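Local coordinates for bartonella effector protein (Bep) substrate of VirB T4SS (Bartonella rochalimae ATCC BAA-1498, PDB 4YK1) that is a type IV secretion effector, represented by its BID secretion-signal domain, and as a full-length protein probably transfers AMP to target proteins, at residues Val24-Ile28 / Ile123-Ile127; Lys46-Asn50 / Ile83-Lys87; Leu72-Ile77 / Ser110-Phe114. The contacts are given in a common frame with arbitrary orientation. Residues are numbered along the deposited sequence.

Interaction 1. Residues Val24-Ile28 / Ile123-Ile127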
# COMPACT_ATOMS: atom_id res chain seq x y z
N VAL A 24 10.23 -3.66 -8.74
CA VAL A 24 9.75 -2.75 -7.72
C VAL A 24 8.68 -3.45 -6.90
O VAL A 24 8.74 -3.45 -5.66
CB VAL A 24 9.22 -1.46 -8.36
CG1 VAL A 24 8.80 -0.47 -7.28
CG2 VAL A 24 10.28 -0.84 -9.28
N ILE A 25 7.73 -4.08 -7.58
CA ILE A 25 6.62 -4.76 -6.91
C ILE A 25 7.16 -5.86 -6.02
O ILE A 25 6.70 -6.03 -4.89
CB ILE A 25 5.61 -5.33 -7.92
CG1 ILE A 25 4.87 -4.20 -8.62
CG2 ILE A 25 4.61 -6.23 -7.21
CD1 ILE A 25 4.13 -3.30 -7.66
N GLU A 26 8.14 -6.60 -6.52
CA GLU A 26 8.72 -7.71 -5.76
C GLU A 26 9.35 -7.19 -4.47
O GLU A 26 9.19 -7.80 -3.41
CB GLU A 26 9.75 -8.47 -6.61
N LYS A 27 10.06 -6.07 -4.56
CA LYS A 27 10.67 -5.46 -3.39
C LYS A 27 9.63 -4.97 -2.39
O LYS A 27 9.81 -5.09 -1.17
CB LYS A 27 11.56 -4.29 -3.79
CG LYS A 27 12.32 -3.65 -2.62
CD LYS A 27 13.67 -4.32 -2.41
CE LYS A 27 14.53 -3.54 -1.41
NZ LYS A 27 15.88 -4.15 -1.26
N ILE A 28 8.54 -4.40 -2.89
CA ILE A 28 7.47 -3.94 -2.01
C ILE A 28 6.91 -5.14 -1.25
O ILE A 28 6.86 -5.14 -0.02
CB ILE A 28 6.36 -3.21 -2.78
CG1 ILE A 28 6.90 -1.89 -3.33
CG2 ILE A 28 5.12 -2.98 -1.88
CD1 ILE A 28 6.00 -1.21 -4.32
N ILE A 123 9.54 3.07 -0.25
CA ILE A 123 10.21 1.92 -0.85
C ILE A 123 10.48 2.19 -2.32
O ILE A 123 11.59 1.96 -2.82
CB ILE A 123 9.37 0.64 -0.69
CG1 ILE A 123 9.32 0.22 0.77
CG2 ILE A 123 9.96 -0.49 -1.51
CD1 ILE A 123 8.40 -0.93 1.03
N ARG A 124 9.46 2.67 -3.02
CA ARG A 124 9.59 3.00 -4.43
C ARG A 124 10.67 4.06 -4.67
O ARG A 124 11.42 3.96 -5.64
CB ARG A 124 8.23 3.46 -4.99
CG ARG A 124 7.15 2.35 -4.93
CD ARG A 124 5.93 2.68 -5.78
NE ARG A 124 6.28 2.85 -7.18
CZ ARG A 124 6.11 1.93 -8.13
NH1 ARG A 124 5.57 0.74 -7.86
NH2 ARG A 124 6.48 2.21 -9.37
N CYS A 125 10.74 5.06 -3.80
CA CYS A 125 11.74 6.12 -3.96
C CYS A 125 13.14 5.60 -3.70
O CYS A 125 14.07 5.90 -4.46
CB CYS A 125 11.45 7.29 -3.01
SG CYS A 125 10.07 8.34 -3.52
N THR A 126 13.29 4.80 -2.65
CA THR A 126 14.57 4.18 -2.31
C THR A 126 15.06 3.28 -3.45
O THR A 126 16.24 3.32 -3.81
CB THR A 126 14.47 3.38 -1.00
OG1 THR A 126 14.16 4.27 0.07
CG2 THR A 126 15.78 2.66 -0.69
N ILE A 127 14.16 2.48 -4.02
CA ILE A 127 14.53 1.59 -5.12
C ILE A 127 15.04 2.38 -6.31
O ILE A 127 16.07 2.03 -6.89
CB ILE A 127 13.36 0.71 -5.56
CG1 ILE A 127 12.99 -0.27 -4.45
CG2 ILE A 127 13.74 -0.10 -6.79
CD1 ILE A 127 11.64 -0.90 -4.69
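I123 opens 123-127 with its CB directed at helix 21-30, and its CG2 lies 3.8 Å from CG1 of I28 and 4.1 Å from CG of K27. A beta-branched residue suits this place, since its methyl reaches both the apolar I28 and the stem of a surface lysine. R124 follows, its chain bent at chi3 (p) to carry the guanidinium to V24 and I25: CG of R124 touches CD1 of I28 at 3.8 Å, while NH1 of R124 comes to 3.5 Å from CG1 of V24, which covers one face of the guanidinium; I25 lies at its edge. The charge is met outside these segments, by a salt bridge to E21 and a hydrogen bond to the carbonyl of N63. In the BID fold, a four-helix bundle topped with a hook, this contact sets the short helix 21-30 against the long helix 97-140, the local axes 10.0 Å apart and inclined at 127°. One turn after I123, I127 again points across, placing CD1 3.5 Å from CB of K27 and 3.9 Å from CG1 of V24. The amine of K27 leads away from the interface, so the lysine lends methylenes while its charge stays at the surface.

Interaction 2. Residues Lys46-Asn50 / Ile83-Lys87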
# COMPACT_ATOMS: atom_id res chain seq x y z
N LYS A 46 -11.33 -8.25 7.92
CA LYS A 46 -12.16 -9.35 8.39
C LYS A 46 -13.10 -8.88 9.51
O LYS A 46 -14.31 -9.16 9.50
CB LYS A 46 -11.28 -10.51 8.87
CG LYS A 46 -12.01 -11.56 9.70
CD LYS A 46 -13.02 -12.33 8.87
CE LYS A 46 -13.69 -13.42 9.71
NZ LYS A 46 -14.82 -14.03 8.97
N LEU A 47 -12.56 -8.11 10.46
CA LEU A 47 -13.36 -7.57 11.56
C LEU A 47 -14.49 -6.66 11.11
O LEU A 47 -15.59 -6.67 11.68
CB LEU A 47 -12.47 -6.78 12.52
CG LEU A 47 -11.61 -7.65 13.44
CD1 LEU A 47 -10.70 -6.77 14.29
CD2 LEU A 47 -12.51 -8.52 14.32
N ILE A 48 -14.21 -5.83 10.11
CA ILE A 48 -15.13 -4.78 9.72
C ILE A 48 -16.13 -5.28 8.68
O ILE A 48 -17.33 -5.01 8.79
CB ILE A 48 -14.37 -3.55 9.17
CG1 ILE A 48 -13.43 -2.98 10.23
CG2 ILE A 48 -15.36 -2.48 8.71
CD1 ILE A 48 -12.36 -2.09 9.64
N TYR A 49 -15.63 -6.01 7.69
CA TYR A 49 -16.41 -6.32 6.50
C TYR A 49 -16.64 -7.82 6.33
O TYR A 49 -17.29 -8.23 5.36
CB TYR A 49 -15.71 -5.77 5.24
CG TYR A 49 -15.54 -4.26 5.23
CD1 TYR A 49 -16.64 -3.43 5.09
CD2 TYR A 49 -14.29 -3.68 5.38
CE1 TYR A 49 -16.50 -2.06 5.09
CE2 TYR A 49 -14.13 -2.31 5.37
CZ TYR A 49 -15.25 -1.51 5.23
OH TYR A 49 -15.11 -0.14 5.22
N ASN A 50 -16.09 -8.62 7.25
CA ASN A 50 -16.20 -10.08 7.22
C ASN A 50 -15.52 -10.61 5.97
O ASN A 50 -15.89 -11.66 5.46
CB ASN A 50 -17.67 -10.55 7.28
CG ASN A 50 -17.79 -11.97 7.79
OD1 ASN A 50 -16.98 -12.41 8.62
ND2 ASN A 50 -18.79 -12.70 7.31
N ILE A 83 -17.47 0.65 1.21
CA ILE A 83 -16.66 -0.53 0.86
C ILE A 83 -17.53 -1.79 0.81
O ILE A 83 -17.37 -2.65 -0.06
CB ILE A 83 -15.51 -0.72 1.84
CG1 ILE A 83 -14.63 0.55 1.93
CG2 ILE A 83 -14.68 -1.96 1.47
CD1 ILE A 83 -14.05 1.03 0.61
N GLY A 84 -18.41 -1.90 1.78
CA GLY A 84 -19.33 -3.01 1.86
C GLY A 84 -20.05 -2.89 3.18
O GLY A 84 -19.77 -1.98 3.96
N ARG A 85 -20.96 -3.81 3.43
CA ARG A 85 -21.70 -3.87 4.67
C ARG A 85 -20.80 -4.16 5.86
O ARG A 85 -19.93 -5.03 5.80
CB ARG A 85 -22.80 -4.93 4.55
CG ARG A 85 -23.68 -5.11 5.74
CD ARG A 85 -24.80 -6.07 5.36
NE ARG A 85 -25.40 -6.72 6.52
CZ ARG A 85 -26.69 -7.00 6.63
NH1 ARG A 85 -27.52 -6.70 5.64
NH2 ARG A 85 -27.15 -7.59 7.72
N LEU A 86 -21.02 -3.41 6.94
CA LEU A 86 -20.26 -3.56 8.18
C LEU A 86 -20.80 -4.69 9.03
O LEU A 86 -22.00 -4.95 9.03
CB LEU A 86 -20.31 -2.26 9.01
CG LEU A 86 -19.20 -1.24 8.79
CD1 LEU A 86 -19.09 -0.87 7.34
CD2 LEU A 86 -19.45 -0.02 9.67
N LYS A 87 -19.91 -5.34 9.77
CA LYS A 87 -20.28 -6.46 10.62
C LYS A 87 -21.00 -5.92 11.86
O LYS A 87 -20.62 -4.88 12.40
CB LYS A 87 -19.02 -7.25 10.99
CG LYS A 87 -19.22 -8.71 11.28
CD LYS A 87 -17.87 -9.41 11.13
CE LYS A 87 -17.88 -10.79 11.74
NZ LYS A 87 -16.51 -11.37 11.63
O HOH W 1 -19.03 -6.55 3.89
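Y49, on the last turn of helix 32-49, has its CB directed away from 83-87, yet chi1 near -60° (m) brings the ring back against the loop. CG2 of I83 sits 3.9 Å from the ring centroid, a CH-pi contact over one face, and CD1 of L86 is 3.6 Å from CE1 of Y49; the phenol bonds to the carbonyl of P80. The chain then leaves the helix at N50, whose positive phi suits asparagine. OD1 of N50 accepts from NZ of K46 at 2.7 Å and from NZ of K87 at 3.2 Å. The fully extended (all-t) chain of K87 reaches this amide, which offsets the repulsion between NZ of K46 and NZ of K87, 4.1 Å apart. In the backbone, N of K87 donates to O of I48 at 2.8 Å, and a water links the carbonyls of Y49 and R85. Residues 84-87 run extended past this helix end, where the loop leading to strands 90-91 and 94-95 joins the BID four-helix bundle.

Interaction 3. Residues Leu72-Ile77 / Ser110-Phe114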
# COMPACT_ATOMS: atom_id res chain seq x y z
N LEU A 72 -8.02 6.62 -0.90
CA LEU A 72 -8.79 5.53 -0.30
C LEU A 72 -8.93 5.69 1.21
O LEU A 72 -9.99 5.42 1.76
CB LEU A 72 -8.16 4.16 -0.60
CG LEU A 72 -8.92 2.95 -0.02
CD1 LEU A 72 -10.37 2.80 -0.57
CD2 LEU A 72 -8.15 1.67 -0.29
N SER A 73 -7.87 6.12 1.90
CA SER A 73 -8.00 6.29 3.34
C SER A 73 -9.08 7.33 3.65
O SER A 73 -9.85 7.17 4.61
CB SER A 73 -6.67 6.71 3.98
OG SER A 73 -6.41 8.09 3.77
N GLU A 74 -9.17 8.38 2.84
CA GLU A 74 -10.18 9.42 3.03
C GLU A 74 -11.59 8.89 2.79
O GLU A 74 -12.53 9.22 3.51
CB GLU A 74 -9.92 10.62 2.10
CG GLU A 74 -8.71 11.46 2.50
CD GLU A 74 -8.25 12.44 1.40
OE1 GLU A 74 -8.99 12.66 0.41
OE2 GLU A 74 -7.13 12.98 1.52
N ARG A 75 -11.74 8.09 1.74
CA ARG A 75 -13.06 7.60 1.37
C ARG A 75 -13.61 6.64 2.41
O ARG A 75 -14.80 6.67 2.72
CB ARG A 75 -13.01 6.95 -0.01
CG ARG A 75 -12.84 8.00 -1.13
CD ARG A 75 -12.73 7.37 -2.50
NE ARG A 75 -12.47 8.38 -3.53
CZ ARG A 75 -12.23 8.09 -4.80
NH1 ARG A 75 -12.24 6.83 -5.21
NH2 ARG A 75 -11.99 9.06 -5.67
N ILE A 76 -12.73 5.82 2.98
CA ILE A 76 -13.13 4.87 4.01
C ILE A 76 -13.65 5.60 5.23
O ILE A 76 -14.66 5.25 5.80
CB ILE A 76 -11.97 3.94 4.40
CG1 ILE A 76 -11.64 2.99 3.27
CG2 ILE A 76 -12.29 3.17 5.72
CD1 ILE A 76 -10.33 2.21 3.52
N ILE A 77 -12.95 6.65 5.62
CA ILE A 77 -13.37 7.36 6.81
C ILE A 77 -14.59 8.23 6.48
O ILE A 77 -15.46 8.40 7.34
CB ILE A 77 -12.19 8.14 7.43
CG1 ILE A 77 -12.46 8.43 8.90
CG2 ILE A 77 -11.90 9.40 6.67
CD1 ILE A 77 -11.25 8.24 9.77
N SER A 110 -8.64 2.89 8.00
CA SER A 110 -8.33 4.06 7.19
C SER A 110 -6.93 4.54 7.49
O SER A 110 -6.14 4.80 6.58
CB SER A 110 -9.34 5.19 7.44
OG SER A 110 -8.86 6.41 6.88
N ASN A 111 -6.62 4.66 8.78
CA ASN A 111 -5.28 5.08 9.20
C ASN A 111 -4.18 4.12 8.69
O ASN A 111 -3.13 4.55 8.21
CB ASN A 111 -5.25 5.18 10.72
CG ASN A 111 -4.01 5.86 11.25
OD1 ASN A 111 -3.30 5.32 12.10
ND2 ASN A 111 -3.73 7.04 10.75
N GLU A 112 -4.45 2.82 8.78
CA GLU A 112 -3.46 1.82 8.36
C GLU A 112 -3.22 1.86 6.85
O GLU A 112 -2.09 1.73 6.40
CB GLU A 112 -3.91 0.41 8.79
CG GLU A 112 -2.83 -0.65 8.65
CD GLU A 112 -1.61 -0.38 9.52
OE1 GLU A 112 -1.77 0.17 10.64
OE2 GLU A 112 -0.49 -0.69 9.06
N ILE A 113 -4.27 2.06 6.07
CA ILE A 113 -4.14 2.26 4.62
C ILE A 113 -3.26 3.49 4.33
O ILE A 113 -2.40 3.45 3.44
CB ILE A 113 -5.51 2.42 3.95
CG1 ILE A 113 -6.29 1.09 3.99
CG2 ILE A 113 -5.34 2.91 2.50
CD1 ILE A 113 -5.67 0.00 3.13
N PHE A 114 -3.49 4.59 5.04
CA PHE A 114 -2.66 5.78 4.84
C PHE A 114 -1.19 5.45 5.15
O PHE A 114 -0.29 5.82 4.40
CB PHE A 114 -3.11 6.94 5.72
CG PHE A 114 -2.34 8.20 5.46
CD1 PHE A 114 -2.73 9.07 4.45
CD2 PHE A 114 -1.19 8.50 6.19
CE1 PHE A 114 -2.00 10.22 4.18
CE2 PHE A 114 -0.45 9.64 5.92
CZ PHE A 114 -0.85 10.50 4.91
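S110 projects from helix 97-140 onto the backbone of helix 67-78, its CB packed 4.0 Å from CG2 of I76 and its OG 3.8 Å from CB of I77. From there OG of S110 donates a 2.6 Å hydrogen bond to the carbonyl O of S73, an acceptor that also takes a weak bond from N of I77 in its own helix. Small side chains are what permit this: S73 and S110 bring their CA atoms within 4.5 Å, and the local axes, running antiparallel at 176°, approach to 8.3 Å. Larger apolar residues fill the neighbouring space. I113, one turn beyond S110, places CG2 4.1 Å from CD2 of L72 and CG1 4.2 Å from CD1 of I76, and its side chain also touches I41 of helix 32-49, so the I113 side of the contact faces the interior of the BID four-helix bundle. On another flank OG of S73 lies at the edge of the F114 ring, 3.9 Å from CD1 of F114, while bonding to the carbonyl of R70. Serine hydroxyls are thus accommodated in a largely apolar interface because main-chain carbonyls satisfy them, which allows close helix approach without leaving these polar groups unmatched.

From the N terminus, helix 21-30 supplies the first half of interaction 1, whose partner arrives only far along helix 97-140; the loop it closes encloses both other contacts. Helix 32-49 follows and ends in interaction 2, which ties that end to the loop before strand 90-91, reached after helices 56-64 and 67-78. Interaction 3 begins on helix 67-78, inside that loop, and is completed on helix 97-140 beyond it, so interactions 2 and 3 cross. These two touch where I83 packs on I76 and L72, whereas interaction 1 lies across the chain's centre. Helix 97-140 thus holds helix 21-30 through interaction 1 and helix 67-78 through interaction 3.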